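Local coordinates for protein anti-sigma-I factor RsgI3 (Clostridium thermocellum, PDB 6QE7) that binds pectin through its tandem PA14 domains and probably, as an anti-sigma factor, restrains SigI3 until polysaccharide binding releases it, at residues Y65-D70 and V115-K121; G5-E9 and S47-K53. All blocks are in the same frame, centred on the assembly; numbering follows the deposited sequence.

Both contacts pair antiparallel strands of the first PA14 domain, but in different sheets. Interaction 2 joins strands 6-11 and 46-51 and is the more buried; interaction 1 joins strands 60-69 and 119-125 and is partly buried, running out into a calcium site at one end. Their centres lie about 15 Å apart, and the two sheets meet where Ala120 CB of interaction 1 packs on Trp50 CH2 of interaction 2 at 3.7 Å. Both share an antiparallel backbone ladder. What distinguishes interaction 1 is calcium ligation by carboxylate and carbonyl oxygens; what distinguishes interaction 2 is the Glu9-Arg49 salt bridge and the packing of Leu6 on Trp50.

Interaction 1 of 2, residues Y65-D70 and V115-K121; sequences YTVTDD and VRAASAK. With CA (calcium ion), chain D.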
loop_
_atom_site.group_PDB
_atom_site.type_symbol
_atom_site.label_atom_id
_atom_site.label_comp_id
_atom_site.label_asym_id
_atom_site.label_seq_id
_atom_site.Cartn_x
_atom_site.Cartn_y
_atom_site.Cartn_z
ATOM N N TYR A 65 22.313 8.871 12.226
ATOM C CA TYR A 65 22.691 8.572 10.824
ATOM C C TYR A 65 21.892 7.350 10.350
ATOM O O TYR A 65 21.738 6.377 11.100
ATOM C CB TYR A 65 24.161 8.208 10.645
ATOM C CG TYR A 65 25.163 8.995 11.453
ATOM C CD1 TYR A 65 25.254 8.875 12.842
ATOM C CD2 TYR A 65 26.029 9.864 10.810
ATOM C CE1 TYR A 65 26.225 9.583 13.549
ATOM C CE2 TYR A 65 26.982 10.588 11.511
ATOM C CZ TYR A 65 27.077 10.448 12.884
ATOM O OH TYR A 65 28.013 11.223 13.538
ATOM N N THR A 66 21.477 7.414 9.087
ATOM C CA THR A 66 20.858 6.319 8.321
ATOM C C THR A 66 21.780 6.083 7.139
ATOM O O THR A 66 22.293 7.024 6.581
ATOM C CB THR A 66 19.423 6.660 7.913
ATOM O OG1 THR A 66 19.433 7.786 7.025
ATOM C CG2 THR A 66 18.527 6.965 9.090
ATOM N N VAL A 67 22.067 4.829 6.852
ATOM C CA VAL A 67 22.694 4.479 5.559
ATOM C C VAL A 67 21.727 3.478 4.931
ATOM O O VAL A 67 21.565 2.394 5.510
ATOM C CB VAL A 67 24.108 3.869 5.749
ATOM C CG1 VAL A 67 24.779 3.658 4.412
ATOM C CG2 VAL A 67 24.971 4.750 6.618
ATOM N N THR A 68 21.129 3.838 3.804
ATOM C CA THR A 68 19.995 3.113 3.199
ATOM C C THR A 68 20.170 3.073 1.703
ATOM O O THR A 68 20.610 4.068 1.088
ATOM C CB THR A 68 18.629 3.711 3.512
ATOM O OG1 THR A 68 18.477 5.128 3.243
ATOM C CG2 THR A 68 18.269 3.495 4.958
ATOM N N ASP A 69 19.652 1.980 1.169
ATOM C CA ASP A 69 19.253 1.860 -0.237
ATOM C C ASP A 69 17.944 1.080 -0.210
ATOM O O ASP A 69 18.021 -0.089 0.189
ATOM C CB ASP A 69 20.380 1.193 -1.028
ATOM C CG ASP A 69 19.961 0.867 -2.444
ATOM O OD1 ASP A 69 18.705 0.880 -2.729
ATOM O OD2 ASP A 69 20.862 0.649 -3.246
ATOM N N ASP A 70 16.758 1.704 -0.552
ATOM C CA ASP A 70 16.666 3.065 -1.070
ATOM C C ASP A 70 16.382 4.090 0.017
ATOM O O ASP A 70 17.303 4.481 0.729
ATOM C CB ASP A 70 15.644 3.166 -2.190
ATOM C CG ASP A 70 16.110 2.339 -3.380
ATOM O OD1 ASP A 70 15.998 1.053 -3.288
ATOM O OD2 ASP A 70 16.507 2.941 -4.396
ATOM N N VAL A 115 14.650 -1.332 -6.401
ATOM C CA VAL A 115 15.267 -2.417 -7.202
ATOM C C VAL A 115 16.756 -2.578 -6.878
ATOM O O VAL A 115 17.315 -1.870 -6.027
ATOM C CB VAL A 115 15.043 -2.148 -8.703
ATOM C CG1 VAL A 115 13.545 -2.174 -9.111
ATOM C CG2 VAL A 115 15.722 -0.878 -9.171
ATOM N N ARG A 116 17.385 -3.561 -7.515
ATOM C CA ARG A 116 18.835 -3.759 -7.302
ATOM C C ARG A 116 19.098 -3.960 -5.815
ATOM O O ARG A 116 18.504 -4.906 -5.201
ATOM C CB ARG A 116 19.556 -2.586 -7.928
ATOM C CG ARG A 116 19.106 -2.481 -9.379
ATOM C CD ARG A 116 20.099 -1.724 -10.209
ATOM N NE ARG A 116 19.550 -1.566 -11.556
ATOM C CZ ARG A 116 20.256 -1.638 -12.676
ATOM N NH1 ARG A 116 21.553 -1.881 -12.626
ATOM N NH2 ARG A 116 19.676 -1.409 -13.838
ATOM N N ALA A 117 20.081 -3.268 -5.300
ATOM C CA ALA A 117 20.626 -3.554 -3.956
ATOM C C ALA A 117 19.673 -3.018 -2.893
ATOM O O ALA A 117 18.917 -2.096 -3.174
ATOM C CB ALA A 117 21.994 -2.944 -3.865
ATOM N N ALA A 118 19.698 -3.573 -1.688
ATOM C CA ALA A 118 18.827 -3.161 -0.557
ATOM C C ALA A 118 19.618 -3.265 0.755
ATOM O O ALA A 118 20.227 -4.360 1.004
ATOM C CB ALA A 118 17.548 -4.002 -0.557
ATOM N N SER A 119 19.642 -2.190 1.549
ATOM C CA SER A 119 20.265 -2.170 2.895
ATOM C C SER A 119 19.671 -1.084 3.780
ATOM O O SER A 119 19.181 -0.075 3.254
ATOM C CB SER A 119 21.792 -1.979 2.803
ATOM O OG SER A 119 22.159 -0.870 1.980
ATOM N N ALA A 120 19.777 -1.255 5.094
ATOM C CA ALA A 120 19.275 -0.264 6.066
ATOM C C ALA A 120 20.077 -0.400 7.359
ATOM O O ALA A 120 20.098 -1.506 7.989
ATOM C CB ALA A 120 17.795 -0.428 6.303
ATOM N N LYS A 121 20.618 0.720 7.774
ATOM C CA LYS A 121 21.457 0.854 8.992
ATOM C C LYS A 121 21.159 2.169 9.671
ATOM O O LYS A 121 21.083 3.221 8.930
ATOM C CB LYS A 121 22.933 0.902 8.619
ATOM C CG LYS A 121 23.390 -0.359 7.915
ATOM C CD LYS A 121 24.782 -0.348 7.374
ATOM C CE LYS A 121 24.947 -1.588 6.528
ATOM N NZ LYS A 121 26.343 -2.040 6.520
HETATM CA CA CA D . 17.616 -0.496 -4.198
HETATM O O HOH W 1 23.235 0.593 4.064
HETATM O O HOH W 2 19.677 0.603 -5.638
HETATM O O HOH W 3 17.489 1.238 -6.324
#
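Over one face of the Asp69 carboxylate, offset toward OD1, stands Ala117 O, 3.2 Å from Asp69 CG; the calcium that both residues bind, displaced toward that same face, brings the two acceptors together. At the ends of the carboxylate, OD1 binds the metal while OD2 accepts a hydrogen bond from water 2. The Asp70 carboxylate is turned nearly perpendicular to it, with OD1 on the calcium and OD2 accepting a hydrogen bond from water 3. This is one of two calcium sites in the first PA14 domain, the one built on two consecutive aspartates joined by a cis peptide, as in the DcisD motif of yeast PA14 adhesins. The cis bond lets both side chains face one ion: Asp69 OD1 is 2.3 Å and Asp70 OD1 2.4 Å from the calcium. Val115 O, Ala117 O and Gln113 OE1 add three ligands, and waters 2 and 3, more distant at 2.7 and 2.8 Å from the metal, bring the total to seven. In the related adhesins sugar hydroxyls reach the calcium, so the water positions are plausible ligand-binding points here. His114 N and Gln88 N bond Asp70 OD1 and OD2 respectively, fixing the rotation of that carboxylate. With CG anti to the backbone N (chi1 172°), Asp69 swings its acid from the strand end toward Ala117. Behind the site the strands run antiparallel, their axes 4.6 Å apart. Thr68 and Ala120 form a non-hydrogen-bonded pair facing strand 105-113. Asp69 with Ser119 and Val67 with Lys121 are hydrogen-bonded pairs, the former straight in both directions (167° and 161° at hydrogen), which ties the metal-binding residue into the sheet. Beside them, water 1 sits 2.8 Å from Ser119 OG and donates a weak bond to Val67 O.

Interaction 2 of 2, residues G5-E9 and S47-K53; sequences GLRGE and SVRWTGK
Glu9 and Arg49 cross at a slant on one side of the strand pair, their carboxylate and guanidinium planes 60° apart. The salt bridge therefore uses one oxygen rather than a flat two-point pairing: Arg49 NH1 donates a hydrogen bond to Glu9 OE1 at 2.9 Å, the oxygen lying in the guanidinium plane and met nearly along its C-O axis. The bend of Arg49 at chi3 (-79°) folds the guanidinium back toward Glu9. Tyr11 OH also bonds Glu9 OE1, and Glu110 takes Arg49 NE, so both charged groups are held from a second direction. Next along this face, water 4 is 2.6 Å from both Glu9 OE2 and Thr51 OG1, which also bonds Ser142 OG, and 2.7 Å from Arg7 O.

On the face that carries Trp50, Leu6, directed at the opposite strand, meets it at about a right angle, Leu6 CD1 lying 4.0 Å from Trp50 CB. Gly8 CA, bearing no side chain, comes obliquely to the indole, 3.6 Å from Trp50 CD1, while Val48 CG1 lies over one face toward the rim and Asp25 holds Trp50 NE1. Leu6 CD2 extends to Gly52 CA at 3.7 Å. Hydrogen-bonded pairs Arg7-Thr51 and Glu9-Arg49, a polar face touched by Leu146 and Pro147, flank Gly8-Trp50, whose face turns to strand 105-113, as in the two-sheet beta fold of a PA14 domain.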
loop_
_atom_site.group_PDB
_atom_site.type_symbol
_atom_site.label_atom_id
_atom_site.label_comp_id
_atom_site.label_asym_id
_atom_site.label_seq_id
_atom_site.Cartn_x
_atom_site.Cartn_y
_atom_site.Cartn_z
ATOM N N GLY A 5 15.151 -4.165 21.205
ATOM C CA GLY A 5 15.202 -3.843 19.775
ATOM C C GLY A 5 14.100 -2.899 19.384
ATOM O O GLY A 5 13.477 -2.319 20.291
ATOM N N LEU A 6 13.812 -2.821 18.074
ATOM C CA LEU A 6 12.581 -2.163 17.573
ATOM C C LEU A 6 11.682 -3.194 16.934
ATOM O O LEU A 6 12.193 -4.152 16.402
ATOM C CB LEU A 6 13.010 -1.088 16.584
ATOM C CG LEU A 6 13.817 0.062 17.188
ATOM C CD1 LEU A 6 14.213 1.097 16.116
ATOM C CD2 LEU A 6 13.064 0.725 18.313
ATOM N N ARG A 7 10.386 -2.953 16.942
ATOM C CA ARG A 7 9.422 -3.724 16.145
ATOM C C ARG A 7 9.563 -3.321 14.689
ATOM O O ARG A 7 9.298 -2.158 14.376
ATOM C CB ARG A 7 8.021 -3.433 16.676
ATOM C CG ARG A 7 6.902 -4.178 15.960
ATOM C CD ARG A 7 5.583 -3.457 16.186
ATOM N NE ARG A 7 4.964 -4.265 17.182
ATOM C CZ ARG A 7 3.708 -4.142 17.646
ATOM N NH1 ARG A 7 2.915 -3.174 17.213
ATOM N NH2 ARG A 7 3.283 -4.996 18.576
ATOM N N GLY A 8 9.832 -4.305 13.830
ATOM C CA GLY A 8 9.903 -4.181 12.369
ATOM C C GLY A 8 8.662 -4.725 11.709
ATOM O O GLY A 8 8.252 -5.894 11.979
ATOM N N GLU A 9 7.996 -3.862 10.966
ATOM C CA GLU A 9 6.834 -4.241 10.143
ATOM C C GLU A 9 7.386 -4.337 8.719
ATOM O O GLU A 9 7.853 -3.271 8.180
ATOM C CB GLU A 9 5.674 -3.222 10.225
ATOM C CG GLU A 9 5.072 -2.863 11.590
ATOM C CD GLU A 9 4.538 -1.421 11.679
ATOM O OE1 GLU A 9 4.117 -0.832 10.636
ATOM O OE2 GLU A 9 4.580 -0.858 12.766
ATOM N N SER A 47 8.996 -2.578 1.857
ATOM C CA SER A 47 9.107 -1.513 2.871
ATOM C C SER A 47 9.034 -2.111 4.262
ATOM O O SER A 47 8.447 -3.179 4.427
ATOM C CB SER A 47 8.121 -0.379 2.666
ATOM O OG SER A 47 6.755 -0.806 2.620
ATOM N N VAL A 48 9.655 -1.369 5.186
ATOM C CA VAL A 48 9.881 -1.750 6.581
ATOM C C VAL A 48 9.651 -0.479 7.372
ATOM O O VAL A 48 10.235 0.556 7.034
ATOM C CB VAL A 48 11.302 -2.340 6.835
ATOM C CG1 VAL A 48 11.322 -2.949 8.192
ATOM C CG2 VAL A 48 11.726 -3.397 5.808
ATOM N N ARG A 49 8.906 -0.651 8.446
ATOM C CA ARG A 49 8.730 0.353 9.482
ATOM C C ARG A 49 9.199 -0.209 10.821
ATOM O O ARG A 49 8.609 -1.146 11.292
ATOM C CB ARG A 49 7.266 0.743 9.643
ATOM C CG ARG A 49 7.160 2.009 10.495
ATOM C CD ARG A 49 5.738 2.350 10.714
ATOM N NE ARG A 49 5.249 3.001 9.538
ATOM C CZ ARG A 49 4.189 2.640 8.808
ATOM N NH1 ARG A 49 3.538 1.529 9.067
ATOM N NH2 ARG A 49 3.796 3.426 7.810
ATOM N N TRP A 50 10.171 0.456 11.421
ATOM C CA TRP A 50 10.687 0.134 12.765
ATOM C C TRP A 50 10.159 1.181 13.733
ATOM O O TRP A 50 10.285 2.360 13.412
ATOM C CB TRP A 50 12.194 0.146 12.743
ATOM C CG TRP A 50 12.815 -0.965 11.964
ATOM C CD1 TRP A 50 12.936 -2.257 12.386
ATOM C CD2 TRP A 50 13.546 -0.872 10.737
ATOM N NE1 TRP A 50 13.625 -2.985 11.476
ATOM C CE2 TRP A 50 13.981 -2.192 10.420
ATOM C CE3 TRP A 50 13.820 0.138 9.811
ATOM C CZ2 TRP A 50 14.720 -2.498 9.258
ATOM C CZ3 TRP A 50 14.523 -0.171 8.639
ATOM C CH2 TRP A 50 14.936 -1.480 8.350
ATOM N N THR A 51 9.466 0.765 14.786
ATOM C CA THR A 51 9.001 1.693 15.841
ATOM C C THR A 51 9.303 1.168 17.251
ATOM O O THR A 51 9.355 -0.042 17.477
ATOM C CB THR A 51 7.514 1.950 15.731
ATOM O OG1 THR A 51 6.878 0.712 16.015
ATOM C CG2 THR A 51 7.114 2.558 14.396
ATOM N N GLY A 52 9.644 2.088 18.145
ATOM C CA GLY A 52 9.783 1.831 19.576
ATOM C C GLY A 52 10.268 3.086 20.243
ATOM O O GLY A 52 9.803 4.209 19.827
ATOM N N LYS A 53 11.223 2.900 21.144
ATOM C CA LYS A 53 11.837 3.995 21.939
ATOM C C LYS A 53 13.325 3.764 21.944
ATOM O O LYS A 53 13.770 2.569 21.976
ATOM C CB LYS A 53 11.215 3.999 23.337
ATOM C CG LYS A 53 9.752 4.402 23.346
ATOM C CD LYS A 53 9.101 4.086 24.669
ATOM C CE LYS A 53 7.716 4.650 24.855
ATOM N NZ LYS A 53 7.601 5.993 24.248
HETATM O O HOH W 4 6.918 -0.877 13.901
#